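Local coordinates for WbbM protein (Klebsiella pneumoniae, PDB 6U4B) that probably transfers sugars as a trimeric, bifunctional glycosyltransferase that polymerises O-antigen and binds magnesium, at residues Tyr169-Tyr172 against Glu173-Glu176. Sequence-based numbering, arbitrary orientation.
Sequences YDHY and ERGE
With CG of Asp170 trans to its own backbone N (chi1 -174°) and CG of Arg174 beside the backbone N, anti to the carbonyl carbon (chi1 -64°), the carboxylate and the arginine methylenes meet one helical turn apart. OD2 of Asp170 lies 3.2 Å from CD of Arg174, and OD1 of Asp170 is 3.7 Å from CG of Arg174. Beyond CD the chain bends at chi3 and the charged ends do not pair: NE of Arg174 stays 4.2 Å from OD2 of Asp170, which sits well out of the guanidinium plane, so no N-H points at the oxygen and the opposite charges are merely near each other. Instead OD2 accepts a hydrogen bond from the backbone N of Lys166, and NH1 of Arg174 makes a weak one to Ala163 O; ND1 of His171 is hydrogen-bonded to Ser165 OG. Beside this pair, OE1 of the extended Glu173 approaches CE1 of Tyr169 at 3.7 Å, ring and carboxylate planes 78° apart. Two i to i+4 backbone bonds close the turn, Glu173 N to Tyr169 O at 3.2 Å and Arg174 N to Asp170 O at 3.0 Å. An i to i+3 bond follows, Gly175 N to Tyr172 O at 3.1 Å, the donor well above the carbonyl plane. On the buried side, Tyr172 packs against Tyr183 and helix 253-272. This is the C-terminal end of the short surface helix 168-173, where the chain leaves toward helix 180-193, within the DUF4422 family region.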
ATOM      1  N   TYR A 169      33.922  33.812  40.570  1.00 58.43           N
ATOM      2  CA  TYR A 169      34.471  32.490  40.288  1.00 59.60           C
ATOM      3  C   TYR A 169      33.923  31.461  41.266  1.00 61.55           C
ATOM      4  O   TYR A 169      33.421  30.406  40.862  1.00 59.35           O
ATOM      5  CB  TYR A 169      35.999  32.530  40.351  1.00 57.63           C
ATOM      6  CG  TYR A 169      36.659  31.184  40.128  1.00 52.72           C
ATOM      7  CD1 TYR A 169      36.900  30.319  41.189  1.00 51.95           C
ATOM      8  CD2 TYR A 169      37.043  30.780  38.858  1.00 50.02           C
ATOM      9  CE1 TYR A 169      37.498  29.091  40.989  1.00 52.59           C
ATOM     10  CE2 TYR A 169      37.645  29.556  38.650  1.00 53.05           C
ATOM     11  CZ  TYR A 169      37.870  28.716  39.717  1.00 55.62           C
ATOM     12  OH  TYR A 169      38.469  27.493  39.512  1.00 56.90           O
ATOM     13  N   ASP A 170      34.014  31.757  42.564  1.00 62.86           N
ATOM     14  CA  ASP A 170      33.516  30.836  43.578  1.00 66.76           C
ATOM     15  C   ASP A 170      32.016  30.612  43.441  1.00 64.66           C
ATOM     16  O   ASP A 170      31.512  29.542  43.804  1.00 65.95           O
ATOM     17  CB  ASP A 170      33.870  31.371  44.969  1.00 71.96           C
ATOM     18  CG  ASP A 170      33.525  30.400  46.078  1.00 74.94           C
ATOM     19  OD1 ASP A 170      33.821  29.193  45.936  1.00 74.99           O
ATOM     20  OD2 ASP A 170      32.975  30.851  47.105  1.00 76.39           O
ATOM     21  N   HIS A 171      31.288  31.597  42.906  1.00 57.16           N
ATOM     22  CA  HIS A 171      29.850  31.443  42.724  1.00 56.80           C
ATOM     23  C   HIS A 171      29.537  30.388  41.671  1.00 59.12           C
ATOM     24  O   HIS A 171      28.542  29.662  41.787  1.00 59.89           O
ATOM     25  CB  HIS A 171      29.220  32.783  42.345  1.00 53.81           C
ATOM     26  CG  HIS A 171      27.725  32.792  42.419  1.00 58.85           C
ATOM     27  ND1 HIS A 171      27.039  32.604  43.600  1.00 62.20           N
ATOM     28  CD2 HIS A 171      26.783  32.969  41.462  1.00 58.01           C
ATOM     29  CE1 HIS A 171      25.740  32.664  43.368  1.00 59.71           C
ATOM     30  NE2 HIS A 171      25.558  32.886  42.078  1.00 59.10           N
ATOM     31  N   TYR A 172      30.367  30.292  40.630  1.00 57.37           N
ATOM     32  CA  TYR A 172      30.178  29.226  39.653  1.00 53.10           C
ATOM     33  C   TYR A 172      30.465  27.867  40.276  1.00 57.40           C
ATOM     34  O   TYR A 172      29.721  26.905  40.051  1.00 57.79           O
ATOM     35  CB  TYR A 172      31.071  29.454  38.431  1.00 47.91           C
ATOM     36  CG  TYR A 172      30.660  28.638  37.217  1.00 49.37           C
ATOM     37  CD1 TYR A 172      30.939  27.278  37.136  1.00 51.48           C
ATOM     38  CD2 TYR A 172      29.995  29.233  36.152  1.00 45.25           C
ATOM     39  CE1 TYR A 172      30.559  26.533  36.032  1.00 48.15           C
ATOM     40  CE2 TYR A 172      29.614  28.498  35.044  1.00 47.58           C
ATOM     41  CZ  TYR A 172      29.899  27.150  34.989  1.00 46.42           C
ATOM     42  OH  TYR A 172      29.519  26.418  33.888  1.00 47.58           O
ATOM     43  N   GLU A 173      31.531  27.772  41.073  1.00 56.97           N
ATOM     44  CA  GLU A 173      31.927  26.484  41.631  1.00 59.81           C
ATOM     45  C   GLU A 173      30.890  25.954  42.614  1.00 62.25           C
ATOM     46  O   GLU A 173      30.635  24.745  42.661  1.00 64.64           O
ATOM     47  CB  GLU A 173      33.293  26.603  42.302  1.00 63.84           C
ATOM     48  CG  GLU A 173      33.758  25.319  42.958  1.00 67.55           C
ATOM     49  CD  GLU A 173      35.246  25.306  43.222  1.00 71.48           C
ATOM     50  OE1 GLU A 173      35.944  26.224  42.741  1.00 72.11           O
ATOM     51  OE2 GLU A 173      35.719  24.375  43.906  1.00 75.26           O
ATOM     52  N   ARG A 174      30.282  26.836  43.402  1.00 58.12           N
ATOM     53  CA  ARG A 174      29.279  26.418  44.372  1.00 62.55           C
ATOM     54  C   ARG A 174      27.898  26.223  43.757  1.00 63.41           C
ATOM     55  O   ARG A 174      26.971  25.831  44.476  1.00 65.65           O
ATOM     56  CB  ARG A 174      29.201  27.438  45.511  1.00 62.54           C
ATOM     57  CG  ARG A 174      30.480  27.539  46.321  1.00 69.09           C
ATOM     58  CD  ARG A 174      30.529  28.814  47.152  1.00 76.54           C
ATOM     59  NE  ARG A 174      29.481  28.868  48.167  1.00 81.95           N
ATOM     60  CZ  ARG A 174      28.349  29.553  48.036  1.00 83.40           C
ATOM     61  NH1 ARG A 174      27.452  29.548  49.012  1.00 87.29           N
ATOM     62  NH2 ARG A 174      28.114  30.246  46.930  1.00 78.65           N
ATOM     63  N   GLY A 175      27.742  26.476  42.461  1.00 62.23           N
ATOM     64  CA  GLY A 175      26.436  26.332  41.841  1.00 64.56           C
ATOM     65  C   GLY A 175      25.928  24.903  41.934  1.00 67.04           C
ATOM     66  O   GLY A 175      26.679  23.941  41.752  1.00 66.99           O
ATOM     67  N   GLU A 176      24.630  24.772  42.224  1.00 68.58           N
ATOM     68  CA  GLU A 176      24.035  23.451  42.407  1.00 71.00           C
ATOM     69  C   GLU A 176      24.148  22.609  41.143  1.00 65.11           C
ATOM     70  O   GLU A 176      24.461  21.414  41.210  1.00 65.09           O
ATOM     71  CB  GLU A 176      22.572  23.591  42.826  1.00 78.20           C
ATOM     72  CG  GLU A 176      21.853  22.267  43.024  1.00 84.49           C
ATOM     73  CD  GLU A 176      20.399  22.449  43.409  1.00 90.55           C
ATOM     74  OE1 GLU A 176      19.842  23.535  43.142  1.00 90.80           O
ATOM     75  OE2 GLU A 176      19.813  21.506  43.981  1.00 94.18           O
TER